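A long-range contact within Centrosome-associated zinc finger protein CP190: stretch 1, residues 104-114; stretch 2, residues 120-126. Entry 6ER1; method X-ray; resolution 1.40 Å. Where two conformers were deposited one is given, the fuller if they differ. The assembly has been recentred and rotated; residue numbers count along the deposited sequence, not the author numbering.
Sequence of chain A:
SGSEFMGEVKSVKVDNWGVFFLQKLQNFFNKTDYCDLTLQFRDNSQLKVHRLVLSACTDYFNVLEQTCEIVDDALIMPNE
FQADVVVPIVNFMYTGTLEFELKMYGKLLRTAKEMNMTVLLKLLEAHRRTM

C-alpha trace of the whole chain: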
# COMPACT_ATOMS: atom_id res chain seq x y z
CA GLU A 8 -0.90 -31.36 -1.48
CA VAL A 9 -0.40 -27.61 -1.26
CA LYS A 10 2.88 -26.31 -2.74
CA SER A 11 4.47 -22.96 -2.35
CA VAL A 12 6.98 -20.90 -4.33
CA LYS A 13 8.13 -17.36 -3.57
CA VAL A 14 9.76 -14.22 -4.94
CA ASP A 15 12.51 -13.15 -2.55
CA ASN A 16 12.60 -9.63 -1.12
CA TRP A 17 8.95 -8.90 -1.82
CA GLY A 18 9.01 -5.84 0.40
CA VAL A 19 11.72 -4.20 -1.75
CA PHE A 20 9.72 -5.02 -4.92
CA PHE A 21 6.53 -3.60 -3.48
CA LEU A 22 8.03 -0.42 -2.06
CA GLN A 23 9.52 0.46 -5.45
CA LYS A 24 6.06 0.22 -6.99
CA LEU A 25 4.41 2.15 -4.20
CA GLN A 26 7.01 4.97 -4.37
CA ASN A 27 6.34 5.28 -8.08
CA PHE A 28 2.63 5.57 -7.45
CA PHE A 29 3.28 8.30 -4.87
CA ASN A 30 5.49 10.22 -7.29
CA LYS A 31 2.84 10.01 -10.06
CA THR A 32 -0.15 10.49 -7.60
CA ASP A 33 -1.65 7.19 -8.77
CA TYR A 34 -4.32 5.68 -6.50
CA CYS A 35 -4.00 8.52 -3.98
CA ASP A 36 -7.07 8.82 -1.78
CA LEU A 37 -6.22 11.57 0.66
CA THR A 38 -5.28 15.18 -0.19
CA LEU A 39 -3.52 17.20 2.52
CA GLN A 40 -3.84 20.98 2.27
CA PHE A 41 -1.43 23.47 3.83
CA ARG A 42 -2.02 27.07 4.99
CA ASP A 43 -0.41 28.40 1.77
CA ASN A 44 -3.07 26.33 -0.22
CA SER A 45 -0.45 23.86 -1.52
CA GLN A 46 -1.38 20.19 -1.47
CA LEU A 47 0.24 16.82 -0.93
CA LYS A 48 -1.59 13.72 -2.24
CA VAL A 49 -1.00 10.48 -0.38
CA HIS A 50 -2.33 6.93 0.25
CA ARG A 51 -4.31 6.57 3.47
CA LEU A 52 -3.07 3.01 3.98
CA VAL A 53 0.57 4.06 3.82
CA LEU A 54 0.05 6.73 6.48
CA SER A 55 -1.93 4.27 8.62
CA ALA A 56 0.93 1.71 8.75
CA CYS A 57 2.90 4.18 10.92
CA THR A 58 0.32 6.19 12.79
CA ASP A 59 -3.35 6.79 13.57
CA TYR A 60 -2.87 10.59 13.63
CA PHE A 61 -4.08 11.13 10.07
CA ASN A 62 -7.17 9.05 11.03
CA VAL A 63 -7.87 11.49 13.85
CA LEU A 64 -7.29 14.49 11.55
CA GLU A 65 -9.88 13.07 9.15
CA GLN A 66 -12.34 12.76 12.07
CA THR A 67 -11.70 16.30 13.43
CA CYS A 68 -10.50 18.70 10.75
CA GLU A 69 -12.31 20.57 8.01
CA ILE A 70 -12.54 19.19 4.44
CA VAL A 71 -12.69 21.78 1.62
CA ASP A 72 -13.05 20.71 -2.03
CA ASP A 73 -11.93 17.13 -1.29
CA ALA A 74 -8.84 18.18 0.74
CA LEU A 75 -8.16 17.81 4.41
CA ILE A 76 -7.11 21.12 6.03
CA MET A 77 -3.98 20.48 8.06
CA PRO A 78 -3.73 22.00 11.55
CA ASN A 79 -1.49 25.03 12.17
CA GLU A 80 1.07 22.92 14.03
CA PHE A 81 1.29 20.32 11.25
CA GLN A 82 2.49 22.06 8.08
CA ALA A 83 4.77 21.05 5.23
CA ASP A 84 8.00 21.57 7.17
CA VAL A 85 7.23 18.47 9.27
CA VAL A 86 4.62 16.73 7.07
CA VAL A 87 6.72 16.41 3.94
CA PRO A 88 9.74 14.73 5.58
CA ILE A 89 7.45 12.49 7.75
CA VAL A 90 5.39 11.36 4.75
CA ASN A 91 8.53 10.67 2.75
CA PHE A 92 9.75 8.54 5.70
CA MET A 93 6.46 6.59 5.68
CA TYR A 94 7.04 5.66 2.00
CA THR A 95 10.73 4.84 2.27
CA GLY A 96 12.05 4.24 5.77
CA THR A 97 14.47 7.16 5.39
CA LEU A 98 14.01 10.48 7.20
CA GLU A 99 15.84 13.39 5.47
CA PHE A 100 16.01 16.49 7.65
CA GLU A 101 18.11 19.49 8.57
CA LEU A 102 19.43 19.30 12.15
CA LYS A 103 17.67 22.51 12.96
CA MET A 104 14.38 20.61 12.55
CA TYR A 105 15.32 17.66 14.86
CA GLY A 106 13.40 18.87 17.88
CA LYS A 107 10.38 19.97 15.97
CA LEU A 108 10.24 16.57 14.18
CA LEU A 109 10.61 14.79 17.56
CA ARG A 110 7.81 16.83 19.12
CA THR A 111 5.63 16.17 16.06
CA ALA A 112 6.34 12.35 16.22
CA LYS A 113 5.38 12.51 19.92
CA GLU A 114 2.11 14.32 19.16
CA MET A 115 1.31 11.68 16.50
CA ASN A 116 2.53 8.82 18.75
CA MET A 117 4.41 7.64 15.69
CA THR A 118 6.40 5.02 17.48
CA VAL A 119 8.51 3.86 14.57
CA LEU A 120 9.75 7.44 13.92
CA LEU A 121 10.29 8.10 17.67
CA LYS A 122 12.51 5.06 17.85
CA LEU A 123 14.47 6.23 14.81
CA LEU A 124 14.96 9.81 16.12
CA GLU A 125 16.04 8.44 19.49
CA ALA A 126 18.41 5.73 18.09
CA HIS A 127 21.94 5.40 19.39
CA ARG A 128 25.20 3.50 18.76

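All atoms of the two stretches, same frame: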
# COMPACT_ATOMS: atom_id res chain seq x y z
N MET A 104 15.75 21.13 12.40
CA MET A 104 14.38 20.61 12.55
C MET A 104 14.29 19.41 13.49
O MET A 104 13.12 18.90 13.63
CB MET A 104 13.85 20.20 11.15
CG MET A 104 13.55 21.36 10.24
SD MET A 104 12.14 22.33 10.75
CE MET A 104 10.84 21.11 10.75
N TYR A 105 15.35 18.92 14.05
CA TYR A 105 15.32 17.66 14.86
C TYR A 105 14.30 17.84 15.91
O TYR A 105 13.40 16.89 16.06
CB TYR A 105 16.68 17.35 15.47
CG TYR A 105 16.65 16.18 16.40
CD1 TYR A 105 16.63 14.91 15.85
CD2 TYR A 105 16.64 16.33 17.74
CE1 TYR A 105 16.61 13.81 16.69
CE2 TYR A 105 16.62 15.21 18.60
CZ TYR A 105 16.62 13.95 18.05
OH TYR A 105 16.61 12.87 18.92
N GLY A 106 14.33 18.79 16.79
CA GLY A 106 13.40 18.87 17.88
C GLY A 106 12.01 19.06 17.47
O GLY A 106 11.08 18.42 18.09
N LYS A 107 11.70 19.76 16.43
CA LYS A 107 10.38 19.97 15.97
C LYS A 107 9.87 18.60 15.45
O LYS A 107 8.66 18.30 15.68
CB LYS A 107 10.34 21.01 14.84
CG LYS A 107 8.95 21.57 14.62
CD LYS A 107 8.85 22.75 13.67
CE LYS A 107 7.39 23.16 13.54
NZ LYS A 107 7.20 24.39 12.72
N LEU A 108 10.66 17.89 14.71
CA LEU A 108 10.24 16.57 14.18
C LEU A 108 10.01 15.67 15.35
O LEU A 108 8.98 14.87 15.28
CB LEU A 108 11.26 16.03 13.23
CG LEU A 108 11.28 16.73 11.87
CD1 LEU A 108 12.58 16.39 11.14
CD2 LEU A 108 10.08 16.30 11.01
N LEU A 109 10.81 15.64 16.38
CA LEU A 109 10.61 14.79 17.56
C LEU A 109 9.36 15.19 18.23
O LEU A 109 8.52 14.27 18.58
CB LEU A 109 11.81 14.82 18.44
CG LEU A 109 11.85 13.96 19.64
CD1 LEU A 109 11.46 12.52 19.34
CD2 LEU A 109 13.16 14.02 20.36
N ARG A 110 9.05 16.43 18.49
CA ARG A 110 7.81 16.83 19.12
C ARG A 110 6.63 16.44 18.24
O ARG A 110 5.56 16.02 18.82
CB ARG A 110 7.78 18.33 19.49
CG ARG A 110 8.76 18.65 20.61
CD ARG A 110 8.74 20.14 21.00
NE ARG A 110 9.21 21.06 19.97
CZ ARG A 110 10.49 21.36 19.80
NH1 ARG A 110 11.43 20.86 20.56
NH2 ARG A 110 10.78 22.26 18.85
N THR A 111 6.70 16.53 16.95
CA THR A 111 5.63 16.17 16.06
C THR A 111 5.44 14.60 16.17
O THR A 111 4.24 14.18 16.26
CB THR A 111 5.87 16.56 14.63
OG1 THR A 111 5.98 18.01 14.58
CG2 THR A 111 4.82 16.18 13.69
N ALA A 112 6.49 13.85 16.14
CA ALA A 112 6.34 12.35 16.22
C ALA A 112 5.75 12.10 17.54
O ALA A 112 4.91 11.09 17.60
CB ALA A 112 7.68 11.72 16.09
N LYS A 113 6.02 12.74 18.62
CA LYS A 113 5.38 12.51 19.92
C LYS A 113 3.95 12.89 19.89
O LYS A 113 3.04 12.10 20.42
CB LYS A 113 6.12 13.23 21.08
CG LYS A 113 7.48 12.67 21.42
CD LYS A 113 8.12 13.51 22.52
CE LYS A 113 9.35 12.90 23.21
NZ LYS A 113 9.24 12.41 24.59
N GLU A 114 3.50 13.94 19.26
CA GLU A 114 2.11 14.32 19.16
C GLU A 114 1.33 13.26 18.36
O GLU A 114 0.14 13.05 18.69
CB GLU A 114 2.04 15.72 18.45
CG GLU A 114 0.63 16.18 18.07
CD GLU A 114 0.45 17.62 17.66
OE1 GLU A 114 1.31 18.42 18.05
OE2 GLU A 114 -0.60 17.95 17.00
N LEU A 120 8.90 6.23 14.17
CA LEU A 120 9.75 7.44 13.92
C LEU A 120 10.41 7.90 15.24
O LEU A 120 11.57 8.35 15.23
CB LEU A 120 8.87 8.53 13.30
CG LEU A 120 9.62 9.85 13.03
CD1 LEU A 120 10.83 9.57 12.16
CD2 LEU A 120 8.59 10.75 12.38
N LEU A 121 9.67 7.83 16.34
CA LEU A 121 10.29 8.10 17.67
C LEU A 121 11.52 7.25 17.91
O LEU A 121 12.57 7.76 18.33
CB LEU A 121 9.27 7.84 18.80
CG LEU A 121 8.14 8.86 18.82
CD1 LEU A 121 6.92 8.46 19.64
CD2 LEU A 121 8.65 10.20 19.28
N LYS A 122 11.40 5.95 17.67
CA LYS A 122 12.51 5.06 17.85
C LYS A 122 13.69 5.45 16.96
O LYS A 122 14.85 5.44 17.39
CB LYS A 122 12.04 3.61 17.59
CG LYS A 122 11.15 3.11 18.71
CD LYS A 122 10.84 1.64 18.55
CE LYS A 122 9.88 1.15 19.63
NZ LYS A 122 9.26 -0.13 19.21
N LEU A 123 13.41 5.80 15.71
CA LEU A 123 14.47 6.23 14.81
C LEU A 123 15.18 7.52 15.31
O LEU A 123 16.42 7.58 15.33
CB LEU A 123 13.90 6.41 13.42
CG LEU A 123 14.91 6.89 12.37
CD1 LEU A 123 16.09 5.95 12.23
CD2 LEU A 123 14.22 7.12 11.05
N LEU A 124 14.39 8.49 15.73
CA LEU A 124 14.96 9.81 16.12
C LEU A 124 15.72 9.68 17.40
O LEU A 124 16.65 10.46 17.65
CB LEU A 124 13.83 10.79 16.27
CG LEU A 124 13.26 11.32 14.95
CD1 LEU A 124 11.99 12.08 15.26
CD2 LEU A 124 14.23 12.19 14.18
N GLU A 125 15.40 8.66 18.20
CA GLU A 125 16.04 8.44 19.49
C GLU A 125 17.11 7.34 19.43
O GLU A 125 17.66 6.99 20.47
CB GLU A 125 14.95 8.06 20.51
CG GLU A 125 13.96 9.18 20.78
CD GLU A 125 12.73 8.78 21.58
OE1 GLU A 125 12.54 7.61 21.96
OE2 GLU A 125 11.91 9.69 21.83
N ALA A 126 17.46 6.85 18.24
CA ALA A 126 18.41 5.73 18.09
C ALA A 126 19.82 6.12 18.48
O ALA A 126 20.25 7.25 18.27
CB ALA A 126 18.41 5.21 16.65
O HOH W 1 9.58 9.54 23.29

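Two helices that follow one another closely in sequence often pack through a small apolar ridge, with polar groups at its margins. The contact between residues 104-114 and 120-126 of CP190 illustrates the pattern. The helices run nearly antiparallel, at 150°, with their axes 9.5 Å apart at closest approach, and the contact buries 421 Å² in all.

At the start of the first helix, Tyr-105 (chi1 t) reaches its ring across to the end of the second helix. Its OH donates a hydrogen bond to Leu-124 O at 2.7 Å, reaching a carbonyl near the helix end, where Glu-125 is the first residue to leave helical geometry. Tyrosine suits this place because its ring is also apolar: CE1 lies 3.8 Å from Leu-124 CD2. Leu-124, with the largest covered area of any residue here, points toward the first helix, and its CD1 packs 4.1 Å from the backbone C of Leu-108.

One residue on, Leu-109 starts out sideways, but its t, p rotamer brings CD1 to 3.6 Å from Leu-121 CD2 and 4.1 Å from Leu-124 CD1. The CA-to-CB bond of Arg-110, by contrast, points away from the second helix, while Thr-111 turns its OG1 back to its own helix, donating to Lys-107 O at 2.9 Å.

The CA-to-CB bond of Ala-112 points toward the second helix. Here the CA atoms of Ala-112 and Leu-121 are only 6.0 Å apart, and the small methyl fits among leucines: CB lies 3.9 Å from Leu-120 CD2 and 3.7 Å from Leu-121 CD2.

Lys-113 closes the contact at its exposed margin. Its aliphatic CG approaches Leu-121 CD2 at 3.5 Å, while its charged end is linked through a water, weakly from NZ at 3.2 Å to the water O, which in turn donates to Glu-125 OE2 at 2.8 Å.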